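Local structure of transcriptional activator PlcR protein (Bacillus thuringiensis, 3U3W) at residues K173-F178 / A203-L208; K197-H202 / L216-K221; L19-L24 / R36-A41. The protein activates transcription of virulence genes in response to the quorum-sensing peptide PapR, binding DNA through a helix-turn-helix domain. All blocks are in the same frame, centred on the assembly; numbering follows the deposited sequence. Where two conformers were deposited one is given.

How the contacts relate
Contact 3 comes first along the chain, within the helix-turn-helix domain, and joins helices 21-25 and 31-38 at the bound DNA. Contacts 1 and 2 lie in the tetratricopeptide-like C-terminal part, on the other side of the chain's centre. They share helix 192-208, which packs against helix 171-187 in contact 1 and against helix 212-228 in contact 2. Their segments alternate along the chain, their centres are about 10 Å apart, and they touch each other. The centre of contact 3 is about 54 Å from that of contact 1 and about 50 Å from that of contact 2. The protein thus separates DNA reading from the helical array that holds the signal peptide.

Contact 1: residues K173-F178 / A203-L208; sequences KGIDLF and AKALYL
The Phe-178 ring is the flat group here, and Ala-205 meets it obliquely. The Ala-205 methyl carbon CB lies 4.0 Å from CE2 of Phe-178. Other parts of the ring's surroundings come from Ala-162 and Asn-163 of helix 153-167 and from Val-198 of helix 192-208. The two segments belong to consecutive antiparallel helices of the tetratricopeptide-type array, 171-187 and 192-208. Residues 173-178 sit near the start of the first helix, and 203-208 form the end of the second. Their short axes approach to 9.5 Å, with 148° between the chain directions. The nearest backbone pair is Ile-175 and Ala-205, whose CA atoms are 6.4 Å apart.

The interface is small and apolar. Ala-205 is its hub, because its short side chain points at the other helix and touches two larger ones. Besides the phenyl ring, CB of Ala-205 meets CG1 of Ile-175 at 3.8 Å. The longer branch of Ile-175 does the reaching. Its CG1 stands anti to the carbonyl carbon (chi1 -74°), and the near-extended second torsion carries CD1 on across the gap. There CD1 comes to 3.7 Å from the backbone O of Ala-205, a van der Waals contact.

The end of helix 192-208 also touches the signal peptide. Lys-204 NZ bonds to the peptide backbone and the lysine makes a cation-pi contact with an aromatic side chain of the peptide, while Leu-208 also packs on an aromatic side chain there. Leu-206 adds the last apolar touch between the helices: its methyl CD2 lies 4.0 Å from CD1 of Ile-175.

Contact 2: residues K197-H202 / L216-K221; sequences KVRYNH and LYQVNK
Arg-199 meets the facing helix with the full length of its side chain, mainly against Gln-218. The CA atoms of these two residues are 5.7 Å apart, the nearest pair of the backbones. The arginine is extended from CG to NE and runs at about a right angle to the glutamine side chain. NH1 of Arg-199 donates to OE1 of Gln-218 over 2.8 Å. The N-H...O angle of 144° makes this a bent bond. The guanidinium and amide planes are only 6° apart, so the two groups lie almost flat with each other. OE1 of Gln-218 also rests 3.4 Å from CG of Arg-199, against the aliphatic stem. One water joins the edge of this pair: it accepts from NE2 of Gln-218 at 3.0 Å and, weakly, from NH1 of Arg-199.

Over one face of the guanidinium lies CG of Lys-221, offset toward the rim and 4.0 Å from NE of Arg-199. The lysine then bends away. NE of Arg-199 has a salt bridge with Asp-195, one turn back on its own helix.

Helices 192-208 and 212-228 are neighbours in the tetratricopeptide-like array and pack antiparallel, with short axes 8.5 Å apart. Tyr-200 points away from this interface. It packs on Leu-238 and on an acidic side chain of the bound peptide. Asn-201 bonds through ND2 to the peptide backbone.

At His-202 the contact resumes. Its ring crosses the Gln-218 amide obliquely, with ND1 of His-202 3.7 Å from CD of Gln-218. The bend at chi2 of Gln-218 (-72°) turns the amide into this place between arginine and imidazole. ND1 of His-202 is buried here and has no hydrogen-bonding partner in the model.

Contact 3: residues L19-L24 / R36-A41; sequences LTQKQL and RIESGA. With nucleotides of chain E.
NE2 of Gln-21 is gripped by two acceptors: a carboxylate oxygen of Glu-38 and a DNA phosphate. The bond to OE1 of Glu-38 is 2.9 Å long, with an N-H...O angle of 152°. It leaves NE2 close to the amide plane but meets OE1 from above the carboxylate plane. The two flat groups are thus steeply turned against each other. The other oxygen of Glu-38, OE2, has a salt bridge with Arg-14 of helix 4-16. Glu-38 therefore positions Gln-21 and is itself tied to the arginine, which probably favours its charged form.

The start of helix 21-25 faces the backbone of the DNA. The backbone N of Gln-21 donates to OP2 of DT2 of chain E at 3.0 Å, nearly straight at 166°. Thr-20, the N-cap, donates through OG1 to OP1 of DC1 of chain E at 3.2 Å. Thr-20 and Gln-23 also form a capping box. In it, Thr-20 N bonds to OE1 of Gln-23 at 3.2 Å, and Gln-23 N returns a weak bond to OG1 of Thr-20.

Arg-36 reads bases instead. The methyl C7 of DT4 of chain E lies over the centre of its guanidinium, 3.9 Å from CZ of Arg-36. NH2 of Arg-36 bonds to guanine N7 and O6 atoms. Gly-40, with positive phi, follows the helix in a Schellman motif whose two return bonds are weak. One helix held at phosphates and a second sending a side chain to major-groove base atoms fits a DNA-bound helix-turn-helix.

Contact 1: residues K173-F178 / A203-L208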
loop_
_atom_site.group_PDB
_atom_site.type_symbol
_atom_site.label_atom_id
_atom_site.label_comp_id
_atom_site.label_asym_id
_atom_site.label_seq_id
_atom_site.Cartn_x
_atom_site.Cartn_y
_atom_site.Cartn_z
ATOM N N LYS A 173 10.340 7.398 28.965
ATOM C CA LYS A 173 9.104 6.666 28.785
ATOM C C LYS A 173 8.751 6.599 27.291
ATOM O O LYS A 173 8.284 5.572 26.801
ATOM C CB LYS A 173 7.982 7.306 29.599
ATOM C CG LYS A 173 7.300 6.361 30.585
ATOM C CD LYS A 173 6.342 7.147 31.485
ATOM C CE LYS A 173 5.842 6.329 32.672
ATOM N NZ LYS A 173 5.052 7.168 33.639
ATOM N N GLY A 174 9.002 7.688 26.570
ATOM C CA GLY A 174 8.671 7.748 25.162
ATOM C C GLY A 174 9.528 6.803 24.348
ATOM O O GLY A 174 9.024 6.002 23.551
ATOM N N ILE A 175 10.838 6.896 24.563
ATOM C CA ILE A 175 11.797 6.028 23.893
ATOM C C ILE A 175 11.508 4.536 24.137
ATOM O O ILE A 175 11.546 3.737 23.209
ATOM C CB ILE A 175 13.238 6.417 24.249
ATOM C CG1 ILE A 175 13.611 7.714 23.503
ATOM C CG2 ILE A 175 14.179 5.270 23.935
ATOM C CD1 ILE A 175 14.798 8.509 24.103
ATOM N N ASP A 176 11.191 4.177 25.374
ATOM C CA ASP A 176 10.862 2.792 25.683
ATOM C C ASP A 176 9.575 2.334 24.995
ATOM O O ASP A 176 9.456 1.172 24.622
ATOM C CB ASP A 176 10.795 2.563 27.204
ATOM C CG ASP A 176 12.180 2.383 27.845
ATOM O OD1 ASP A 176 13.088 1.792 27.206
ATOM O OD2 ASP A 176 12.356 2.826 29.001
ATOM N N LEU A 177 8.615 3.242 24.820
ATOM C CA LEU A 177 7.369 2.913 24.142
ATOM C C LEU A 177 7.586 2.755 22.629
ATOM O O LEU A 177 7.036 1.845 22.006
ATOM C CB LEU A 177 6.261 3.921 24.465
ATOM C CG LEU A 177 4.902 3.589 23.825
ATOM C CD1 LEU A 177 4.572 2.086 23.871
ATOM C CD2 LEU A 177 3.750 4.405 24.426
ATOM N N PHE A 178 8.415 3.615 22.047
ATOM C CA PHE A 178 8.804 3.453 20.650
ATOM C C PHE A 178 9.452 2.092 20.395
ATOM O O PHE A 178 9.086 1.382 19.445
ATOM C CB PHE A 178 9.741 4.581 20.209
ATOM C CG PHE A 178 9.043 5.891 20.045
ATOM C CD1 PHE A 178 7.873 5.975 19.278
ATOM C CD2 PHE A 178 9.520 7.035 20.664
ATOM C CE1 PHE A 178 7.192 7.179 19.136
ATOM C CE2 PHE A 178 8.850 8.243 20.519
ATOM C CZ PHE A 178 7.680 8.311 19.747
ATOM N N ALA A 203 13.468 8.724 16.437
ATOM C CA ALA A 203 14.683 9.490 16.160
ATOM C C ALA A 203 14.606 10.868 16.790
ATOM O O ALA A 203 15.585 11.330 17.360
ATOM C CB ALA A 203 14.929 9.610 14.690
ATOM N N LYS A 204 13.444 11.517 16.695
ATOM C CA LYS A 204 13.266 12.831 17.296
ATOM C C LYS A 204 13.485 12.782 18.811
ATOM O O LYS A 204 14.180 13.628 19.357
ATOM C CB LYS A 204 11.885 13.426 16.968
ATOM C CG LYS A 204 11.727 13.907 15.524
ATOM C CD LYS A 204 10.296 14.409 15.269
ATOM C CE LYS A 204 9.978 15.623 16.127
ATOM N NZ LYS A 204 10.900 16.726 15.778
ATOM N N ALA A 205 12.878 11.796 19.465
ATOM C CA ALA A 205 13.046 11.559 20.898
ATOM C C ALA A 205 14.510 11.271 21.333
ATOM O O ALA A 205 14.979 11.807 22.337
ATOM C CB ALA A 205 12.096 10.437 21.367
ATOM N N LEU A 206 15.211 10.427 20.581
ATOM C CA LEU A 206 16.626 10.158 20.818
ATOM C C LEU A 206 17.429 11.446 20.721
ATOM O O LEU A 206 18.306 11.712 21.560
ATOM C CB LEU A 206 17.163 9.095 19.837
ATOM C CG LEU A 206 16.573 7.690 20.069
ATOM C CD1 LEU A 206 16.658 6.777 18.855
ATOM C CD2 LEU A 206 17.216 7.022 21.286
ATOM N N TYR A 207 17.127 12.247 19.703
ATOM C CA TYR A 207 17.802 13.524 19.520
ATOM C C TYR A 207 17.540 14.456 20.715
ATOM O O TYR A 207 18.447 15.131 21.188
ATOM C CB TYR A 207 17.352 14.181 18.219
ATOM C CG TYR A 207 18.026 15.506 17.889
ATOM C CD1 TYR A 207 17.674 16.686 18.558
ATOM C CD2 TYR A 207 18.996 15.582 16.891
ATOM C CE1 TYR A 207 18.281 17.897 18.242
ATOM C CE2 TYR A 207 19.614 16.773 16.580
ATOM C CZ TYR A 207 19.249 17.932 17.252
ATOM O OH TYR A 207 19.867 19.119 16.920
ATOM N N LEU A 208 16.304 14.498 21.205
ATOM C CA LEU A 208 15.985 15.402 22.313
ATOM C C LEU A 208 16.733 14.961 23.578
ATOM O O LEU A 208 17.024 15.779 24.450
ATOM C CB LEU A 208 14.475 15.472 22.573
ATOM C CG LEU A 208 13.608 16.216 21.546
ATOM C CD1 LEU A 208 12.123 16.037 21.861
ATOM C CD2 LEU A 208 13.972 17.714 21.466
#

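Contact 2: residues K197-H202 / L216-K221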
loop_
_atom_site.group_PDB
_atom_site.type_symbol
_atom_site.label_atom_id
_atom_site.label_comp_id
_atom_site.label_asym_id
_atom_site.label_seq_id
_atom_site.Cartn_x
_atom_site.Cartn_y
_atom_site.Cartn_z
ATOM N N LYS A 197 7.403 5.784 10.127
ATOM C CA LYS A 197 6.890 6.850 10.938
ATOM C C LYS A 197 7.366 6.704 12.400
ATOM O O LYS A 197 7.812 7.678 13.013
ATOM C CB LYS A 197 5.365 6.878 10.863
ATOM C CG LYS A 197 4.762 7.844 11.859
ATOM C CD LYS A 197 3.262 7.679 11.981
ATOM C CE LYS A 197 2.545 8.252 10.773
ATOM N NZ LYS A 197 1.075 8.181 10.947
ATOM N N VAL A 198 7.254 5.493 12.949
ATOM C CA VAL A 198 7.723 5.224 14.311
ATOM C C VAL A 198 9.214 5.498 14.452
ATOM O O VAL A 198 9.638 6.105 15.432
ATOM C CB VAL A 198 7.455 3.765 14.778
ATOM C CG1 VAL A 198 7.961 3.570 16.213
ATOM C CG2 VAL A 198 5.987 3.428 14.687
ATOM N N ARG A 199 10.021 5.054 13.489
ATOM C CA ARG A 199 11.459 5.331 13.566
ATOM C C ARG A 199 11.757 6.823 13.553
ATOM O O ARG A 199 12.696 7.293 14.208
ATOM C CB ARG A 199 12.249 4.617 12.476
ATOM C CG ARG A 199 12.252 3.119 12.633
ATOM C CD ARG A 199 13.239 2.442 11.688
ATOM N NE ARG A 199 13.125 0.993 11.834
ATOM C CZ ARG A 199 13.780 0.272 12.741
ATOM N NH1 ARG A 199 14.636 0.855 13.589
ATOM N NH2 ARG A 199 13.580 -1.037 12.800
ATOM N N TYR A 200 10.936 7.577 12.833
ATOM C CA TYR A 200 11.132 9.016 12.762
ATOM C C TYR A 200 10.869 9.690 14.102
ATOM O O TYR A 200 11.631 10.571 14.519
ATOM C CB TYR A 200 10.232 9.622 11.711
ATOM C CG TYR A 200 10.256 11.128 11.672
ATOM C CD1 TYR A 200 11.344 11.813 11.141
ATOM C CD2 TYR A 200 9.184 11.867 12.150
ATOM C CE1 TYR A 200 11.363 13.186 11.090
ATOM C CE2 TYR A 200 9.184 13.252 12.098
ATOM C CZ TYR A 200 10.272 13.906 11.565
ATOM O OH TYR A 200 10.265 15.281 11.501
ATOM N N ASN A 201 9.781 9.286 14.755
ATOM C CA ASN A 201 9.371 9.885 16.019
ATOM C C ASN A 201 10.391 9.487 17.062
ATOM O O ASN A 201 10.861 10.315 17.830
ATOM C CB ASN A 201 7.969 9.410 16.425
ATOM C CG ASN A 201 6.853 10.001 15.556
ATOM O OD1 ASN A 201 6.961 11.128 15.050
ATOM N ND2 ASN A 201 5.763 9.237 15.391
ATOM N N HIS A 202 10.741 8.205 17.050
ATOM C CA HIS A 202 11.807 7.649 17.874
ATOM C C HIS A 202 13.107 8.437 17.690
ATOM O O HIS A 202 13.762 8.789 18.672
ATOM C CB HIS A 202 12.016 6.177 17.510
ATOM C CG HIS A 202 12.939 5.449 18.429
ATOM N ND1 HIS A 202 13.407 4.180 18.162
ATOM C CD2 HIS A 202 13.472 5.804 19.621
ATOM C CE1 HIS A 202 14.202 3.791 19.144
ATOM N NE2 HIS A 202 14.255 4.756 20.045
ATOM N N LEU A 216 20.589 9.298 14.399
ATOM C CA LEU A 216 20.995 9.215 12.996
ATOM C C LEU A 216 20.873 7.776 12.490
ATOM O O LEU A 216 20.536 7.531 11.320
ATOM C CB LEU A 216 22.426 9.743 12.814
ATOM C CG LEU A 216 23.068 9.670 11.426
ATOM C CD1 LEU A 216 22.281 10.485 10.415
ATOM C CD2 LEU A 216 24.532 10.103 11.466
ATOM N N TYR A 217 21.121 6.826 13.387
ATOM C CA TYR A 217 20.935 5.423 13.061
ATOM C C TYR A 217 19.495 5.152 12.651
ATOM O O TYR A 217 19.240 4.571 11.589
ATOM C CB TYR A 217 21.309 4.527 14.235
ATOM C CG TYR A 217 20.920 3.084 14.032
ATOM C CD1 TYR A 217 21.691 2.235 13.239
ATOM C CD2 TYR A 217 19.782 2.564 14.637
ATOM C CE1 TYR A 217 21.321 0.901 13.048
ATOM C CE2 TYR A 217 19.414 1.234 14.464
ATOM C CZ TYR A 217 20.195 0.412 13.666
ATOM O OH TYR A 217 19.832 -0.899 13.486
ATOM N N GLN A 218 18.557 5.569 13.501
ATOM C CA GLN A 218 17.139 5.401 13.206
ATOM C C GLN A 218 16.733 6.170 11.952
ATOM O O GLN A 218 15.970 5.653 11.142
ATOM C CB GLN A 218 16.279 5.827 14.386
ATOM C CG GLN A 218 16.474 4.958 15.606
ATOM C CD GLN A 218 15.852 3.593 15.427
ATOM O OE1 GLN A 218 14.972 3.406 14.587
ATOM N NE2 GLN A 218 16.313 2.625 16.206
ATOM N N VAL A 219 17.248 7.389 11.799
ATOM C CA VAL A 219 16.959 8.221 10.627
ATOM C C VAL A 219 17.385 7.542 9.319
ATOM O O VAL A 219 16.587 7.420 8.380
ATOM C CB VAL A 219 17.628 9.617 10.716
ATOM C CG1 VAL A 219 17.572 10.326 9.369
ATOM C CG2 VAL A 219 16.948 10.453 11.747
ATOM N N ASN A 220 18.631 7.078 9.274
ATOM C CA ASN A 220 19.164 6.419 8.078
ATOM C C ASN A 220 18.476 5.103 7.764
ATOM O O ASN A 220 18.261 4.770 6.595
ATOM C CB ASN A 220 20.671 6.208 8.194
ATOM C CG ASN A 220 21.449 7.499 8.038
ATOM O OD1 ASN A 220 20.984 8.447 7.401
ATOM N ND2 ASN A 220 22.632 7.544 8.625
ATOM N N LYS A 221 18.139 4.359 8.810
ATOM C CA LYS A 221 17.349 3.155 8.653
ATOM C C LYS A 221 15.998 3.510 8.001
ATOM O O LYS A 221 15.563 2.859 7.056
ATOM C CB LYS A 221 17.127 2.482 10.011
ATOM C CG LYS A 221 16.637 1.055 9.924
ATOM C CD LYS A 221 17.752 0.078 10.261
ATOM C CE LYS A 221 19.027 0.377 9.458
ATOM N NZ LYS A 221 19.963 -0.797 9.380
HETATM O O HOH W 1 16.212 -0.346 16.352
#

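Contact 3: residues L19-L24 / R36-A41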
loop_
_atom_site.group_PDB
_atom_site.type_symbol
_atom_site.label_atom_id
_atom_site.label_comp_id
_atom_site.label_asym_id
_atom_site.label_seq_id
_atom_site.Cartn_x
_atom_site.Cartn_y
_atom_site.Cartn_z
ATOM N N LEU A 19 -23.429 -10.323 -14.796
ATOM C CA LEU A 19 -23.629 -11.756 -14.601
ATOM C C LEU A 19 -24.966 -12.092 -13.941
ATOM O O LEU A 19 -25.489 -11.318 -13.139
ATOM C CB LEU A 19 -22.518 -12.309 -13.714
ATOM C CG LEU A 19 -21.146 -12.514 -14.343
ATOM C CD1 LEU A 19 -20.809 -11.375 -15.285
ATOM C CD2 LEU A 19 -20.095 -12.664 -13.250
ATOM N N THR A 20 -25.506 -13.260 -14.270
ATOM C CA THR A 20 -26.674 -13.776 -13.567
ATOM C C THR A 20 -26.202 -14.771 -12.516
ATOM O O THR A 20 -25.024 -15.138 -12.489
ATOM C CB THR A 20 -27.637 -14.504 -14.514
ATOM O OG1 THR A 20 -26.973 -15.641 -15.080
ATOM C CG2 THR A 20 -28.099 -13.579 -15.626
ATOM N N GLN A 21 -27.124 -15.217 -11.665
ATOM C CA GLN A 21 -26.784 -16.157 -10.605
ATOM C C GLN A 21 -26.160 -17.427 -11.167
ATOM O O GLN A 21 -25.180 -17.937 -10.624
ATOM C CB GLN A 21 -28.013 -16.497 -9.756
ATOM C CG GLN A 21 -28.623 -15.299 -9.051
ATOM C CD GLN A 21 -29.671 -15.691 -8.023
ATOM O OE1 GLN A 21 -30.282 -16.764 -8.101
ATOM N NE2 GLN A 21 -29.880 -14.821 -7.042
ATOM N N LYS A 22 -26.733 -17.931 -12.256
ATOM C CA LYS A 22 -26.210 -19.125 -12.906
ATOM C C LYS A 22 -24.754 -18.911 -13.319
ATOM O O LYS A 22 -23.889 -19.753 -13.044
ATOM C CB LYS A 22 -27.067 -19.514 -14.119
ATOM C CG LYS A 22 -26.608 -20.795 -14.822
ATOM C CD LYS A 22 -26.689 -22.009 -13.895
ATOM C CE LYS A 22 -25.810 -23.167 -14.378
ATOM N NZ LYS A 22 -24.363 -23.016 -14.017
ATOM N N GLN A 23 -24.491 -17.774 -13.963
ATOM C CA GLN A 23 -23.153 -17.459 -14.451
ATOM C C GLN A 23 -22.158 -17.388 -13.313
ATOM O O GLN A 23 -21.044 -17.912 -13.401
ATOM C CB GLN A 23 -23.156 -16.133 -15.202
ATOM C CG GLN A 23 -23.864 -16.192 -16.539
ATOM C CD GLN A 23 -23.751 -14.891 -17.304
ATOM O OE1 GLN A 23 -24.619 -14.022 -17.202
ATOM N NE2 GLN A 23 -22.673 -14.748 -18.077
ATOM N N LEU A 24 -22.576 -16.726 -12.239
ATOM C CA LEU A 24 -21.730 -16.520 -11.079
ATOM C C LEU A 24 -21.429 -17.843 -10.396
ATOM O O LEU A 24 -20.302 -18.084 -9.956
ATOM C CB LEU A 24 -22.416 -15.552 -10.110
ATOM C CG LEU A 24 -21.707 -15.214 -8.797
ATOM C CD1 LEU A 24 -20.270 -14.782 -9.049
ATOM C CD2 LEU A 24 -22.481 -14.139 -8.055
ATOM N N ARG A 36 -29.579 -17.939 -2.245
ATOM C CA ARG A 36 -29.719 -17.933 -0.801
ATOM C C ARG A 36 -28.669 -17.051 -0.125
ATOM O O ARG A 36 -28.939 -16.447 0.911
ATOM C CB ARG A 36 -29.688 -19.355 -0.237
ATOM C CG ARG A 36 -30.934 -20.185 -0.529
ATOM C CD ARG A 36 -30.976 -21.388 0.397
ATOM N NE ARG A 36 -31.705 -22.522 -0.160
ATOM C CZ ARG A 36 -32.990 -22.766 0.067
ATOM N NH1 ARG A 36 -33.699 -21.945 0.833
ATOM N NH2 ARG A 36 -33.565 -23.829 -0.473
ATOM N N ILE A 37 -27.478 -16.979 -0.713
ATOM C CA ILE A 37 -26.437 -16.065 -0.246
ATOM C C ILE A 37 -26.843 -14.592 -0.419
ATOM O O ILE A 37 -26.628 -13.777 0.483
ATOM C CB ILE A 37 -25.087 -16.330 -0.946
ATOM C CG1 ILE A 37 -24.506 -17.660 -0.473
ATOM C CG2 ILE A 37 -24.090 -15.211 -0.667
ATOM C CD1 ILE A 37 -23.340 -18.116 -1.290
ATOM N N GLU A 38 -27.445 -14.250 -1.557
ATOM C CA GLU A 38 -27.874 -12.863 -1.793
ATOM C C GLU A 38 -29.085 -12.425 -0.962
ATOM O O GLU A 38 -29.287 -11.236 -0.745
ATOM C CB GLU A 38 -28.158 -12.613 -3.271
ATOM C CG GLU A 38 -27.001 -12.933 -4.183
ATOM C CD GLU A 38 -27.274 -12.563 -5.636
ATOM O OE1 GLU A 38 -28.463 -12.516 -6.054
ATOM O OE2 GLU A 38 -26.281 -12.314 -6.355
ATOM N N SER A 39 -29.887 -13.384 -0.508
ATOM C CA SER A 39 -31.081 -13.076 0.277
ATOM C C SER A 39 -30.773 -12.967 1.771
ATOM O O SER A 39 -31.636 -12.583 2.560
ATOM C CB SER A 39 -32.178 -14.124 0.042
ATOM O OG SER A 39 -31.943 -15.300 0.801
ATOM N N GLY A 40 -29.548 -13.315 2.150
ATOM C CA GLY A 40 -29.109 -13.196 3.526
ATOM C C GLY A 40 -29.400 -14.416 4.380
ATOM O O GLY A 40 -29.120 -14.422 5.574
ATOM N N ALA A 41 -29.951 -15.457 3.765
ATOM C CA ALA A 41 -30.398 -16.649 4.488
ATOM C C ALA A 41 -29.239 -17.540 4.905
ATOM O O ALA A 41 -29.410 -18.502 5.653
ATOM C CB ALA A 41 -31.375 -17.447 3.629
ATOM P P DT E 2 -31.002 -13.546 -12.274
ATOM O OP1 DT E 2 -30.521 -12.145 -12.338
ATOM O OP2 DT E 2 -30.037 -14.673 -12.180
ATOM O "O5'" DT E 2 -32.009 -13.646 -11.045
ATOM C "C5'" DT E 2 -32.853 -14.758 -10.966
ATOM C "C4'" DT E 2 -33.892 -14.540 -9.899
ATOM O "O4'" DT E 2 -34.909 -15.534 -10.138
ATOM C "C3'" DT E 2 -33.412 -14.825 -8.482
ATOM O "O3'" DT E 2 -34.355 -14.277 -7.585
ATOM C "C2'" DT E 2 -33.438 -16.351 -8.455
ATOM C "C1'" DT E 2 -34.708 -16.627 -9.261
ATOM N N1 DT E 2 -34.657 -17.885 -10.046
ATOM C C2 DT E 2 -35.730 -18.737 -9.937
ATOM O O2 DT E 2 -36.694 -18.487 -9.239
ATOM N N3 DT E 2 -35.632 -19.888 -10.676
ATOM C C4 DT E 2 -34.583 -20.257 -11.494
ATOM O O4 DT E 2 -34.589 -21.314 -12.113
ATOM C C5 DT E 2 -33.486 -19.322 -11.563
ATOM C C7 DT E 2 -32.298 -19.633 -12.424
ATOM C C6 DT E 2 -33.571 -18.189 -10.846
ATOM P P DC E 1 -30.706 -17.918 -16.390
ATOM O OP1 DC E 1 -29.680 -17.213 -15.591
ATOM O OP2 DC E 1 -31.263 -19.196 -15.891
ATOM O "O5'" DC E 1 -31.933 -16.938 -16.733
ATOM C "C5'" DC E 1 -31.775 -15.521 -16.877
ATOM C "C4'" DC E 1 -32.439 -14.785 -15.724
ATOM O "O4'" DC E 1 -33.799 -15.277 -15.542
ATOM C "C3'" DC E 1 -31.754 -14.971 -14.371
ATOM O "O3'" DC E 1 -31.946 -13.805 -13.552
ATOM C "C2'" DC E 1 -32.473 -16.206 -13.826
ATOM C "C1'" DC E 1 -33.908 -15.967 -14.306
ATOM N N1 DC E 1 -34.715 -17.241 -14.456
ATOM C C2 DC E 1 -35.874 -17.449 -13.676
ATOM O O2 DC E 1 -36.245 -16.583 -12.870
ATOM N N3 DC E 1 -36.578 -18.603 -13.823
ATOM C C4 DC E 1 -36.161 -19.528 -14.693
ATOM N N4 DC E 1 -36.887 -20.648 -14.802
ATOM C C5 DC E 1 -34.986 -19.342 -15.488
ATOM C C6 DC E 1 -34.302 -18.200 -15.341
ATOM P P DT E 4 -38.275 -17.400 -1.683
ATOM O OP1 DT E 4 -39.519 -16.753 -1.213
ATOM O OP2 DT E 4 -36.968 -17.023 -1.090
ATOM O "O5'" DT E 4 -38.486 -18.973 -1.534
ATOM C "C5'" DT E 4 -39.770 -19.518 -1.818
ATOM C "C4'" DT E 4 -39.745 -21.024 -1.646
ATOM O "O4'" DT E 4 -38.912 -21.596 -2.682
ATOM C "C3'" DT E 4 -39.157 -21.508 -0.322
ATOM O "O3'" DT E 4 -39.816 -22.695 0.042
ATOM C "C2'" DT E 4 -37.726 -21.833 -0.715
ATOM C "C1'" DT E 4 -38.033 -22.496 -2.044
ATOM N N1 DT E 4 -36.848 -22.719 -2.890
ATOM C C2 DT E 4 -36.869 -23.800 -3.736
ATOM O O2 DT E 4 -37.825 -24.554 -3.812
ATOM N N3 DT E 4 -35.731 -23.952 -4.488
ATOM C C4 DT E 4 -34.609 -23.140 -4.471
ATOM O O4 DT E 4 -33.639 -23.357 -5.189
ATOM C C5 DT E 4 -34.657 -22.022 -3.556
ATOM C C7 DT E 4 -33.492 -21.079 -3.451
ATOM C C6 DT E 4 -35.764 -21.866 -2.816
#